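Local coordinates for protein 2-oxoglutarate-dependent dioxygenase tropC (Talaromyces stipitatus, PDB 6XJJ) that acts as a non-haem iron and 2-oxoglutarate-dependent dioxygenase in the fungal pathway that builds tropolones, at residues 60-65 against 193-198; 96-101 against 120-125; 184-189 against 216-221; 212-217 against 322-327. All blocks are in the same frame, centred on the assembly; numbering follows the deposited sequence.

Interaction 1. Residues 60-65 against 193-198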
loop_
_atom_site.group_PDB
_atom_site.type_symbol
_atom_site.label_atom_id
_atom_site.label_comp_id
_atom_site.label_asym_id
_atom_site.label_seq_id
_atom_site.Cartn_x
_atom_site.Cartn_y
_atom_site.Cartn_z
ATOM N N ASN A 60 -2.389 -0.636 24.976
ATOM C CA ASN A 60 -3.787 -0.938 24.692
ATOM C C ASN A 60 -4.462 0.222 23.975
ATOM O O ASN A 60 -5.248 0.013 23.045
ATOM C CB ASN A 60 -4.536 -1.252 25.984
ATOM C CG ASN A 60 -5.903 -1.854 25.725
ATOM O OD1 ASN A 60 -6.070 -2.669 24.815
ATOM N ND2 ASN A 60 -6.905 -1.396 26.471
ATOM N N LYS A 61 -4.182 1.455 24.404
ATOM C CA LYS A 61 -4.765 2.612 23.736
ATOM C C LYS A 61 -4.457 2.605 22.244
ATOM O O LYS A 61 -5.286 3.038 21.434
ATOM C CB LYS A 61 -4.264 3.901 24.388
ATOM C CG LYS A 61 -4.871 5.160 23.806
ATOM C CD LYS A 61 -4.445 6.411 24.554
ATOM C CE LYS A 61 -5.022 7.654 23.891
ATOM N NZ LYS A 61 -4.687 8.910 24.618
ATOM N N VAL A 62 -3.282 2.101 21.857
ATOM C CA VAL A 62 -2.959 1.977 20.438
ATOM C C VAL A 62 -3.855 0.933 19.779
ATOM O O VAL A 62 -4.394 1.156 18.690
ATOM C CB VAL A 62 -1.462 1.652 20.260
ATOM C CG1 VAL A 62 -1.136 1.350 18.808
ATOM C CG2 VAL A 62 -0.614 2.823 20.727
ATOM N N VAL A 63 -4.043 -0.215 20.435
ATOM C CA VAL A 63 -4.917 -1.256 19.896
ATOM C C VAL A 63 -6.340 -0.730 19.736
ATOM O O VAL A 63 -7.014 -1.011 18.738
ATOM C CB VAL A 63 -4.870 -2.499 20.803
ATOM C CG1 VAL A 63 -5.861 -3.559 20.339
ATOM C CG2 VAL A 63 -3.481 -3.062 20.819
ATOM N N GLU A 64 -6.826 0.031 20.722
ATOM C CA GLU A 64 -8.167 0.609 20.633
ATOM C C GLU A 64 -8.310 1.524 19.422
ATOM O O GLU A 64 -9.246 1.376 18.628
ATOM C CB GLU A 64 -8.497 1.377 21.912
ATOM C CG GLU A 64 -8.760 0.520 23.140
ATOM C CD GLU A 64 -9.939 -0.415 22.963
ATOM O OE1 GLU A 64 -10.894 -0.056 22.239
ATOM O OE2 GLU A 64 -9.946 -1.489 23.588
ATOM N N GLU A 65 -7.404 2.491 19.273
ATOM C CA GLU A 65 -7.516 3.446 18.175
ATOM C C GLU A 65 -7.434 2.754 16.816
ATOM O O GLU A 65 -8.138 3.142 15.876
ATOM C CB GLU A 65 -6.438 4.522 18.323
ATOM C CG GLU A 65 -6.688 5.458 19.500
ATOM C CD GLU A 65 -5.542 6.418 19.740
ATOM O OE1 GLU A 65 -4.492 6.282 19.077
ATOM O OE2 GLU A 65 -5.676 7.302 20.610
ATOM N N VAL A 193 0.158 -5.830 11.604
ATOM C CA VAL A 193 -0.563 -7.096 11.698
ATOM C C VAL A 193 -0.746 -7.517 13.149
ATOM O O VAL A 193 -1.830 -7.961 13.544
ATOM C CB VAL A 193 0.157 -8.178 10.879
ATOM C CG1 VAL A 193 -0.396 -9.550 11.210
ATOM C CG2 VAL A 193 -0.022 -7.892 9.390
ATOM N N ARG A 194 0.306 -7.400 13.964
ATOM C CA ARG A 194 0.204 -7.868 15.342
ATOM C C ARG A 194 -0.731 -6.992 16.160
ATOM O O ARG A 194 -1.369 -7.480 17.100
ATOM C CB ARG A 194 1.584 -7.906 15.991
ATOM C CG ARG A 194 2.569 -8.798 15.271
ATOM C CD ARG A 194 3.890 -8.914 16.004
ATOM N NE ARG A 194 4.899 -9.519 15.140
ATOM C CZ ARG A 194 5.794 -8.836 14.427
ATOM N NH1 ARG A 194 5.875 -7.513 14.521
ATOM N NH2 ARG A 194 6.649 -9.488 13.651
ATOM N N ILE A 195 -0.805 -5.699 15.839
ATOM C CA ILE A 195 -1.769 -4.820 16.493
ATOM C C ILE A 195 -3.190 -5.225 16.112
ATOM O O ILE A 195 -4.083 -5.297 16.966
ATOM C CB ILE A 195 -1.477 -3.350 16.137
ATOM C CG1 ILE A 195 -0.122 -2.923 16.710
ATOM C CG2 ILE A 195 -2.575 -2.443 16.671
ATOM C CD1 ILE A 195 0.367 -1.565 16.210
ATOM N N LEU A 196 -3.419 -5.499 14.823
ATOM C CA LEU A 196 -4.716 -6.000 14.376
ATOM C C LEU A 196 -5.068 -7.310 15.074
ATOM O O LEU A 196 -6.190 -7.484 15.566
ATOM C CB LEU A 196 -4.705 -6.180 12.854
ATOM C CG LEU A 196 -4.612 -4.887 12.034
ATOM C CD1 LEU A 196 -4.333 -5.160 10.564
ATOM C CD2 LEU A 196 -5.890 -4.073 12.169
ATOM N N GLY A 197 -4.119 -8.247 15.123
ATOM C CA GLY A 197 -4.354 -9.492 15.839
ATOM C C GLY A 197 -4.772 -9.264 17.279
ATOM O O GLY A 197 -5.643 -9.963 17.803
ATOM N N GLN A 198 -4.157 -8.281 17.939
ATOM C CA GLN A 198 -4.524 -7.958 19.315
ATOM C C GLN A 198 -5.932 -7.380 19.395
ATOM O O GLN A 198 -6.682 -7.687 20.329
ATOM C CB GLN A 198 -3.493 -6.991 19.900
ATOM C CG GLN A 198 -3.712 -6.582 21.350
ATOM C CD GLN A 198 -3.761 -7.761 22.305
ATOM O OE1 GLN A 198 -2.929 -8.668 22.237
ATOM N NE2 GLN A 198 -4.692 -7.712 23.253
#
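Two helices, 56-72 and 171-204, cross nearly at right angles here, with Val62 and Val63 of the first set against Ile195 and Gln198 of the second. The axes of the short segments approach to 9.1 Å at a signed crossing angle of -85°, so contact is confined to a small patch near the crossing. Val63 does most of the touching. Both its methyls bear on one carbon of Gln198 from the same side: Val63 CG2 lies 3.6 Å from Gln198 CG and Val63 CG1 3.8 Å from the same CG, the two side chains running across one another at about a right angle. With CG anti to the backbone N (chi1 -178°), Gln198 lays CB and CG against the valine methyls, and Val63 CG1 also comes within 3.9 Å of the backbone Gln198 C. Ile195 fills the other side of the patch with both branches. Its CG2 rests 4.2 Å from Val63 CA, while Ile195 CD1 reaches Val62 CG1 at 4.2 Å. No hydrogen bond spans the segments, and cohesion is apolar. Trp49 of helix 47-50 packs on both Val62 and Ile195, and Val66, one turn beyond Val62, continues the contact with Ile195 and Leu196. The arrangement is a near-orthogonal helix-helix packing, which here joins a helix of the N-terminal dioxygenase region to the long helix that lies against the beta-sheet core of this 2-oxoglutarate oxygenase.

Interaction 2. Residues 96-101 against 120-125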
loop_
_atom_site.group_PDB
_atom_site.type_symbol
_atom_site.label_atom_id
_atom_site.label_comp_id
_atom_site.label_asym_id
_atom_site.label_seq_id
_atom_site.Cartn_x
_atom_site.Cartn_y
_atom_site.Cartn_z
ATOM N N LYS A 96 11.070 9.664 -8.672
ATOM C CA LYS A 96 11.209 10.703 -9.687
ATOM C C LYS A 96 12.270 10.346 -10.722
ATOM O O LYS A 96 12.038 10.497 -11.925
ATOM C CB LYS A 96 11.514 12.033 -9.002
ATOM C CG LYS A 96 11.826 13.195 -9.927
ATOM C CD LYS A 96 11.873 14.497 -9.143
ATOM C CE LYS A 96 12.656 15.585 -9.862
ATOM N NZ LYS A 96 12.172 15.875 -11.235
ATOM N N LYS A 97 13.434 9.865 -10.285
ATOM C CA LYS A 97 14.440 9.413 -11.240
ATOM C C LYS A 97 13.886 8.364 -12.190
ATOM O O LYS A 97 14.168 8.402 -13.393
ATOM C CB LYS A 97 15.675 8.879 -10.510
ATOM C CG LYS A 97 16.636 9.977 -10.075
ATOM C CD LYS A 97 17.755 9.474 -9.177
ATOM C CE LYS A 97 18.747 10.592 -8.895
ATOM N NZ LYS A 97 19.810 10.203 -7.934
ATOM N N PHE A 98 13.092 7.422 -11.685
ATOM C CA PHE A 98 12.611 6.360 -12.562
ATOM C C PHE A 98 11.629 6.896 -13.597
ATOM O O PHE A 98 11.791 6.666 -14.799
ATOM C CB PHE A 98 11.962 5.240 -11.758
ATOM C CG PHE A 98 11.378 4.171 -12.618
ATOM C CD1 PHE A 98 12.186 3.187 -13.157
ATOM C CD2 PHE A 98 10.032 4.169 -12.924
ATOM C CE1 PHE A 98 11.658 2.206 -13.968
ATOM C CE2 PHE A 98 9.498 3.192 -13.733
ATOM C CZ PHE A 98 10.315 2.208 -14.259
ATOM N N PHE A 99 10.594 7.602 -13.151
ATOM C CA PHE A 99 9.589 8.054 -14.097
ATOM C C PHE A 99 10.095 9.177 -14.993
ATOM O O PHE A 99 9.526 9.388 -16.069
ATOM C CB PHE A 99 8.323 8.459 -13.347
ATOM C CG PHE A 99 7.606 7.292 -12.730
ATOM C CD1 PHE A 99 6.895 6.411 -13.531
ATOM C CD2 PHE A 99 7.622 7.077 -11.362
ATOM C CE1 PHE A 99 6.228 5.326 -12.982
ATOM C CE2 PHE A 99 6.951 5.992 -10.802
ATOM C CZ PHE A 99 6.256 5.118 -11.615
ATOM N N ASP A 100 11.172 9.867 -14.611
ATOM C CA ASP A 100 11.785 10.828 -15.521
ATOM C C ASP A 100 12.452 10.161 -16.718
ATOM O O ASP A 100 12.820 10.861 -17.669
ATOM C CB ASP A 100 12.807 11.688 -14.776
ATOM C CG ASP A 100 12.152 12.725 -13.882
ATOM O OD1 ASP A 100 10.933 12.966 -14.041
ATOM O OD2 ASP A 100 12.856 13.307 -13.029
ATOM N N LEU A 101 12.603 8.836 -16.702
ATOM C CA LEU A 101 13.239 8.131 -17.804
ATOM C C LEU A 101 12.407 8.253 -19.080
ATOM O O LEU A 101 11.194 8.472 -19.026
ATOM C CB LEU A 101 13.426 6.657 -17.451
ATOM C CG LEU A 101 14.438 6.319 -16.350
ATOM C CD1 LEU A 101 14.328 4.858 -15.920
ATOM C CD2 LEU A 101 15.846 6.606 -16.831
ATOM N N ARG A 120 5.663 -7.921 -12.741
ATOM C CA ARG A 120 6.727 -7.052 -12.257
ATOM C C ARG A 120 7.208 -6.169 -13.397
ATOM O O ARG A 120 7.255 -6.599 -14.551
ATOM C CB ARG A 120 7.921 -7.855 -11.733
ATOM C CG ARG A 120 7.586 -8.866 -10.669
ATOM C CD ARG A 120 7.205 -8.240 -9.340
ATOM N NE ARG A 120 6.867 -9.299 -8.397
ATOM C CZ ARG A 120 7.757 -9.988 -7.694
ATOM N NH1 ARG A 120 9.051 -9.724 -7.806
ATOM N NH2 ARG A 120 7.350 -10.946 -6.876
ATOM N N GLY A 121 7.594 -4.943 -13.062
ATOM C CA GLY A 121 8.133 -4.024 -14.046
ATOM C C GLY A 121 7.287 -2.780 -14.242
ATOM O O GLY A 121 6.599 -2.339 -13.315
ATOM N N TYR A 122 7.318 -2.215 -15.448
ATOM C CA TYR A 122 6.678 -0.940 -15.734
ATOM C C TYR A 122 5.321 -1.140 -16.397
ATOM O O TYR A 122 5.164 -1.992 -17.275
ATOM C CB TYR A 122 7.573 -0.086 -16.632
ATOM C CG TYR A 122 6.916 1.181 -17.120
ATOM C CD1 TYR A 122 6.686 2.246 -16.258
ATOM C CD2 TYR A 122 6.544 1.319 -18.448
ATOM C CE1 TYR A 122 6.089 3.398 -16.703
ATOM C CE2 TYR A 122 5.946 2.473 -18.904
ATOM C CZ TYR A 122 5.725 3.510 -18.027
ATOM O OH TYR A 122 5.138 4.664 -18.463
ATOM N N GLU A 123 4.345 -0.338 -15.976
ATOM C CA GLU A 123 3.020 -0.333 -16.583
ATOM C C GLU A 123 2.697 1.110 -16.937
ATOM O O GLU A 123 2.702 1.979 -16.042
ATOM C CB GLU A 123 1.953 -0.916 -15.654
ATOM C CG GLU A 123 0.590 -1.068 -16.322
ATOM C CD GLU A 123 -0.420 -1.769 -15.438
ATOM O OE1 GLU A 123 -0.078 -2.095 -14.282
ATOM O OE2 GLU A 123 -1.553 -2.013 -15.901
ATOM N N PRO A 124 2.410 1.424 -18.195
ATOM C CA PRO A 124 2.169 2.815 -18.577
ATOM C C PRO A 124 0.751 3.250 -18.224
ATOM O O PRO A 124 -0.071 2.474 -17.738
ATOM C CB PRO A 124 2.403 2.806 -20.087
ATOM C CG PRO A 124 2.061 1.439 -20.509
ATOM C CD PRO A 124 2.323 0.518 -19.359
ATOM N N SER A 125 0.479 4.523 -18.482
ATOM C CA SER A 125 -0.801 5.103 -18.127
ATOM C C SER A 125 -1.852 4.808 -19.199
ATOM O O SER A 125 -1.554 4.344 -20.304
ATOM C CB SER A 125 -0.657 6.611 -17.921
ATOM O OG SER A 125 -0.263 7.252 -19.123
#
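Three aromatic rings meet where Phe98 and Phe99 come up to Tyr122. Phe98 brings its edge to the tyrosine, its CE2 lying 3.9 Å from Tyr122 CD1 and its CZ 4.1 Å from that same atom, with Tyr122 CD1 near the plane of the phenylalanine. Phe99 and Tyr122 touch edge to edge, Phe99 CE1 to Tyr122 CE1 at 4.2 Å. The two phenylalanines also meet each other: Phe98 CD2 sits over the centre of one Phe99 face, 3.8 Å above the plane, so the edge of one ring addresses the face of its neighbour. One face of Tyr122 carries Pro124 N, displaced toward the rim. The phenylalanines follow one another on helix 85-99 yet converge on the tyrosine because their first torsions differ: CG of Phe98 is anti to the backbone N (chi1 176°), whereas CG of Phe99 is anti to the carbonyl carbon (chi1 -69°). Tyr122 belongs to strand 121-123, an outermost strand of the main mixed sheet, which runs antiparallel to strand 139-144; the contact thus packs this helix on the margin of the beta core. The phenol hydroxyl of Tyr122 is hydrogen-bonded to Glu140 OE2 on that neighbouring strand, which ties the far end of the ring to the sheet. Phe142 and Phe174 meet the Phe98 ring as well, enlarging the aromatic cluster.

Interaction 3. Residues 184-189 against 216-221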
loop_
_atom_site.group_PDB
_atom_site.type_symbol
_atom_site.label_atom_id
_atom_site.label_comp_id
_atom_site.label_asym_id
_atom_site.label_seq_id
_atom_site.Cartn_x
_atom_site.Cartn_y
_atom_site.Cartn_z
ATOM N N LEU A 184 11.934 -1.765 5.353
ATOM C CA LEU A 184 11.245 -0.944 6.343
ATOM C C LEU A 184 9.741 -1.148 6.266
ATOM O O LEU A 184 9.069 -1.221 7.300
ATOM C CB LEU A 184 11.592 0.532 6.142
ATOM C CG LEU A 184 13.046 0.945 6.348
ATOM C CD1 LEU A 184 13.248 2.395 5.940
ATOM C CD2 LEU A 184 13.449 0.754 7.787
ATOM N N MET A 185 9.191 -1.258 5.052
ATOM C CA MET A 185 7.758 -1.509 4.938
ATOM C C MET A 185 7.384 -2.876 5.498
ATOM O O MET A 185 6.437 -2.988 6.286
ATOM C CB MET A 185 7.291 -1.415 3.489
ATOM C CG MET A 185 7.377 -0.053 2.804
ATOM S SD MET A 185 6.790 1.301 3.834
ATOM C CE MET A 185 5.216 0.680 4.324
ATOM N N LEU A 186 8.098 -3.934 5.098
ATOM C CA LEU A 186 7.827 -5.251 5.669
ATOM C C LEU A 186 7.836 -5.210 7.191
ATOM O O LEU A 186 6.996 -5.843 7.843
ATOM C CB LEU A 186 8.838 -6.281 5.163
ATOM C CG LEU A 186 8.739 -7.649 5.852
ATOM C CD1 LEU A 186 7.351 -8.230 5.723
ATOM C CD2 LEU A 186 9.754 -8.619 5.279
ATOM N N ASP A 187 8.776 -4.472 7.781
ATOM C CA ASP A 187 8.829 -4.411 9.235
ATOM C C ASP A 187 7.605 -3.705 9.799
ATOM O O ASP A 187 7.019 -4.154 10.791
ATOM C CB ASP A 187 10.089 -3.695 9.697
ATOM C CG ASP A 187 10.189 -3.647 11.198
ATOM O OD1 ASP A 187 10.396 -4.714 11.812
ATOM O OD2 ASP A 187 10.010 -2.551 11.765
ATOM N N LEU A 188 7.223 -2.583 9.192
ATOM C CA LEU A 188 6.061 -1.844 9.666
ATOM C C LEU A 188 4.779 -2.655 9.514
ATOM O O LEU A 188 3.918 -2.629 10.402
ATOM C CB LEU A 188 5.955 -0.515 8.920
ATOM C CG LEU A 188 4.711 0.338 9.181
ATOM C CD1 LEU A 188 4.578 0.687 10.645
ATOM C CD2 LEU A 188 4.783 1.607 8.352
ATOM N N VAL A 189 4.629 -3.390 8.407
ATOM C CA VAL A 189 3.371 -4.094 8.195
ATOM C C VAL A 189 3.273 -5.269 9.153
ATOM O O VAL A 189 2.171 -5.685 9.528
ATOM C CB VAL A 189 3.223 -4.547 6.728
ATOM C CG1 VAL A 189 4.078 -5.759 6.431
ATOM C CG2 VAL A 189 1.774 -4.814 6.406
ATOM N N ILE A 216 4.536 -15.170 7.498
ATOM C CA ILE A 216 5.378 -16.294 7.092
ATOM C C ILE A 216 5.521 -16.287 5.570
ATOM O O ILE A 216 4.609 -16.699 4.847
ATOM C CB ILE A 216 4.805 -17.632 7.576
ATOM C CG1 ILE A 216 4.684 -17.669 9.103
ATOM C CG2 ILE A 216 5.662 -18.787 7.088
ATOM C CD1 ILE A 216 5.999 -17.479 9.852
ATOM N N ASN A 217 6.680 -15.859 5.085
ATOM C CA ASN A 217 7.025 -15.938 3.672
ATOM C C ASN A 217 6.012 -15.137 2.863
ATOM O O ASN A 217 5.328 -15.689 1.994
ATOM C CB ASN A 217 7.043 -17.392 3.203
ATOM C CG ASN A 217 8.007 -17.614 2.059
ATOM O OD1 ASN A 217 9.125 -17.090 2.076
ATOM N ND2 ASN A 217 7.562 -18.328 1.024
ATOM N N PRO A 218 5.913 -13.837 3.101
ATOM C CA PRO A 218 4.736 -13.081 2.664
ATOM C C PRO A 218 4.809 -12.651 1.208
ATOM O O PRO A 218 5.882 -12.510 0.619
ATOM C CB PRO A 218 4.760 -11.860 3.585
ATOM C CG PRO A 218 6.226 -11.652 3.855
ATOM C CD PRO A 218 6.859 -13.008 3.869
ATOM N N SER A 219 3.629 -12.417 0.638
ATOM C CA SER A 219 3.506 -11.857 -0.703
ATOM C C SER A 219 3.350 -10.351 -0.534
ATOM O O SER A 219 2.314 -9.874 -0.059
ATOM C CB SER A 219 2.323 -12.470 -1.447
ATOM O OG SER A 219 2.222 -11.985 -2.775
ATOM N N ILE A 220 4.387 -9.608 -0.889
ATOM C CA ILE A 220 4.457 -8.191 -0.552
ATOM C C ILE A 220 4.865 -7.372 -1.768
ATOM O O ILE A 220 6.028 -6.962 -1.890
ATOM C CB ILE A 220 5.417 -7.954 0.620
ATOM C CG1 ILE A 220 6.712 -8.741 0.406
ATOM C CG2 ILE A 220 4.737 -8.308 1.926
ATOM C CD1 ILE A 220 7.813 -8.378 1.364
ATOM N N PRO A 221 3.944 -7.094 -2.676
ATOM C CA PRO A 221 4.237 -6.132 -3.733
ATOM C C PRO A 221 4.206 -4.701 -3.229
ATOM O O PRO A 221 3.531 -4.355 -2.255
ATOM C CB PRO A 221 3.121 -6.388 -4.752
ATOM C CG PRO A 221 1.991 -6.845 -3.944
ATOM C CD PRO A 221 2.575 -7.626 -2.787
#
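The backbone of residues 216-221 passes segment 184-189 of helix 171-204 as an irregular, mostly extended chain, nearest at Leu186 and Ile220, whose CA atoms stand 7.7 Å apart. Across this gap Leu186 reaches with its forked end. Its CD1 meets the ring of Pro218 at CG, 4.1 Å away, and both leucine methyls, CD1 and CD2, stand 4.4 Å from Ile220 CD1, a loose contact. Leucine and proline side chains lie at about a right angle to one another, and a single methyl touches the corner of the ring. CG of Leu186 is turned anti to the backbone N (chi1 173°), which carries the fork out from the helix toward both partners. Pro218 and Ile220, two residues apart in the extended chain, both direct CB at the helix. Residues 216-221 are the last part of the loop between helix 171-204 and strand 222-227, a strand of the double-stranded beta-helix (jelly-roll) core of 2-oxoglutarate oxygenases. Backbone bonds from Ser219 to Asn319 and from Pro221 to Phe317 already tie it beside strand 311-318 and its continuation. Leu318 packs on Pro218 and Ile220, while Phe316 touches Ile220 and also Met185, so the helix and the incoming chain share strand 311-318 as a common neighbour. No hydrogen bond joins the two segments themselves; a polar link to helix 171-204 comes from Arg182 NH2, which is bonded to Ile220 O.

Interaction 4. Residues 212-217 against 322-327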
loop_
_atom_site.group_PDB
_atom_site.type_symbol
_atom_site.label_atom_id
_atom_site.label_comp_id
_atom_site.label_asym_id
_atom_site.label_seq_id
_atom_site.Cartn_x
_atom_site.Cartn_y
_atom_site.Cartn_z
ATOM N N ASN A 212 -0.778 -13.853 12.451
ATOM C CA ASN A 212 0.647 -13.718 12.184
ATOM C C ASN A 212 1.165 -14.682 11.122
ATOM O O ASN A 212 2.310 -14.530 10.690
ATOM C CB ASN A 212 1.424 -13.896 13.483
ATOM C CG ASN A 212 1.143 -12.782 14.478
ATOM O OD1 ASN A 212 0.572 -11.746 14.120
ATOM N ND2 ASN A 212 1.597 -12.962 15.714
ATOM N N ASP A 213 0.364 -15.645 10.666
ATOM C CA ASP A 213 0.842 -16.574 9.646
ATOM C C ASP A 213 0.997 -15.930 8.270
ATOM O O ASP A 213 1.720 -16.477 7.432
ATOM C CB ASP A 213 -0.098 -17.774 9.554
ATOM C CG ASP A 213 0.020 -18.688 10.756
ATOM O OD1 ASP A 213 1.021 -18.564 11.491
ATOM O OD2 ASP A 213 -0.877 -19.527 10.974
ATOM N N ILE A 214 0.323 -14.805 8.003
ATOM C CA ILE A 214 0.573 -14.076 6.761
ATOM C C ILE A 214 1.948 -13.435 6.740
ATOM O O ILE A 214 2.412 -13.016 5.673
ATOM C CB ILE A 214 -0.464 -12.970 6.487
ATOM C CG1 ILE A 214 -0.693 -12.134 7.747
ATOM C CG2 ILE A 214 -1.753 -13.544 5.894
ATOM C CD1 ILE A 214 -1.425 -10.831 7.519
ATOM N N LEU A 215 2.603 -13.302 7.887
ATOM C CA LEU A 215 3.973 -12.815 7.877
ATOM C C LEU A 215 4.964 -13.907 7.498
ATOM O O LEU A 215 6.113 -13.587 7.178
ATOM C CB LEU A 215 4.319 -12.220 9.242
ATOM C CG LEU A 215 3.390 -11.075 9.660
ATOM C CD1 LEU A 215 3.711 -10.624 11.055
ATOM C CD2 LEU A 215 3.449 -9.897 8.700
ATOM N N ILE A 216 4.536 -15.170 7.498
ATOM C CA ILE A 216 5.378 -16.294 7.092
ATOM C C ILE A 216 5.521 -16.287 5.570
ATOM O O ILE A 216 4.609 -16.699 4.847
ATOM C CB ILE A 216 4.805 -17.632 7.576
ATOM C CG1 ILE A 216 4.684 -17.669 9.103
ATOM C CG2 ILE A 216 5.662 -18.787 7.088
ATOM C CD1 ILE A 216 5.999 -17.479 9.852
ATOM N N ASN A 217 6.680 -15.859 5.085
ATOM C CA ASN A 217 7.025 -15.938 3.672
ATOM C C ASN A 217 6.012 -15.137 2.863
ATOM O O ASN A 217 5.328 -15.689 1.994
ATOM C CB ASN A 217 7.043 -17.392 3.203
ATOM C CG ASN A 217 8.007 -17.614 2.059
ATOM O OD1 ASN A 217 9.125 -17.090 2.076
ATOM N ND2 ASN A 217 7.562 -18.328 1.024
ATOM N N LEU A 322 0.650 -17.698 -0.878
ATOM C CA LEU A 322 0.470 -18.529 -2.058
ATOM C C LEU A 322 -0.053 -19.914 -1.702
ATOM O O LEU A 322 -0.557 -20.620 -2.581
ATOM C CB LEU A 322 1.812 -18.645 -2.792
ATOM C CG LEU A 322 1.911 -19.381 -4.128
ATOM C CD1 LEU A 322 1.196 -18.592 -5.212
ATOM C CD2 LEU A 322 3.372 -19.618 -4.493
ATOM N N ASN A 323 0.071 -20.315 -0.433
ATOM C CA ASN A 323 -0.411 -21.599 0.052
ATOM C C ASN A 323 -1.460 -21.490 1.149
ATOM O O ASN A 323 -2.090 -22.503 1.474
ATOM C CB ASN A 323 0.756 -22.436 0.604
ATOM C CG ASN A 323 1.732 -22.875 -0.474
ATOM O OD1 ASN A 323 2.932 -22.613 -0.378
ATOM N ND2 ASN A 323 1.234 -23.596 -1.471
ATOM N N LEU A 324 -1.674 -20.307 1.719
ATOM C CA LEU A 324 -2.372 -20.179 2.991
ATOM C C LEU A 324 -3.870 -20.054 2.733
ATOM O O LEU A 324 -4.319 -19.086 2.106
ATOM C CB LEU A 324 -1.848 -18.964 3.756
ATOM C CG LEU A 324 -2.269 -18.810 5.216
ATOM C CD1 LEU A 324 -1.633 -19.916 6.048
ATOM C CD2 LEU A 324 -1.878 -17.446 5.750
ATOM N N LYS A 325 -4.636 -21.036 3.207
ATOM C CA LYS A 325 -6.088 -21.042 3.040
ATOM C C LYS A 325 -6.689 -20.240 4.187
ATOM O O LYS A 325 -6.790 -20.717 5.317
ATOM C CB LYS A 325 -6.602 -22.476 2.979
ATOM C CG LYS A 325 -5.914 -23.264 1.869
ATOM C CD LYS A 325 -6.201 -22.668 0.496
ATOM C CE LYS A 325 -5.276 -23.212 -0.566
ATOM N NZ LYS A 325 -5.505 -22.534 -1.868
ATOM N N ILE A 326 -7.079 -19.007 3.884
ATOM C CA ILE A 326 -7.458 -18.028 4.895
ATOM C C ILE A 326 -8.862 -18.373 5.386
ATOM O O ILE A 326 -9.815 -18.384 4.600
ATOM C CB ILE A 326 -7.406 -16.606 4.316
ATOM C CG1 ILE A 326 -6.081 -16.360 3.579
ATOM C CG2 ILE A 326 -7.559 -15.585 5.411
ATOM C CD1 ILE A 326 -4.830 -16.525 4.430
ATOM N N LYS A 327 -9.004 -18.656 6.686
ATOM C CA LYS A 327 -10.309 -19.107 7.167
ATOM C C LYS A 327 -10.955 -18.094 8.103
ATOM O O LYS A 327 -10.316 -17.657 9.067
ATOM C CB LYS A 327 -10.203 -20.465 7.869
ATOM C CG LYS A 327 -10.072 -21.615 6.899
ATOM C CD LYS A 327 -10.180 -22.942 7.605
ATOM C CE LYS A 327 -10.336 -24.070 6.608
ATOM N NZ LYS A 327 -10.566 -25.364 7.291
#
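Apolar contact joins one methyl, Leu324 CD2, to Ile214 CG2 at 3.9 Å, the two side chains crossing at about a right angle. Ile214 divides its branches: CG2 stays beside the backbone N and meets the leucine, while the longer branch, ending in CD1, leads away from residues 322-327. With CG anti to the backbone N (chi1 -169°), Leu324 extends toward the turn that carries Ile214. Van der Waals contact with Asp213 is made by the same leucine methyl: Leu324 CD2 lies 4.2 Å from Asp213 CB and 4.1 Å from Asp213 O, so it rests on the flank of the turn, against backbone as well as side chain. Residues 212-215 form a 3-10 turn in the connection from helix 171-204 to strand 222-227, and residues 322-327 belong to the tail that follows strand 311-318, so the contact lays the C-terminal chain over a loop at the border of the beta core. Trp292 of helix 287-292 touches both Ile214 and Ile326, bridging the two segments from a third element, and Leu318 adds to the apolar surroundings of Ile214. Hydrogen bonds run within the turn and not across the contact. Leu215 N donates to Asn212 O and Ile216 N to Asp213 O, each bond reaching back three residues, the pattern of a 3-10 turn. Further along, Ile216 O receives a bond from Asn321 ND2, just ahead of the tail segment.

Overall arrangement
Interactions 1 and 3 both draw on helix 171-204, with centres 18 Å apart. Interactions 3 and 4 share Ile216 and Asn217 and lie 12 Å apart, so the connection into strand 222-227 is held first by the C-terminal tail and then by the helix. Interactions 1 and 4 touch directly, Val193 CG2 packing on Ile214 CD1 at 3.8 Å. Interaction 2 stands apart, 36 Å from interaction 1 between centres and across the centre of the chain. None includes the iron ligands His243, Asp245 and His302; in interaction 2 the side chain of Phe99 lies about 11 Å from that of Arg311, predicted to bind 2-oxoglutarate, and the other three lie away from the annotated sites.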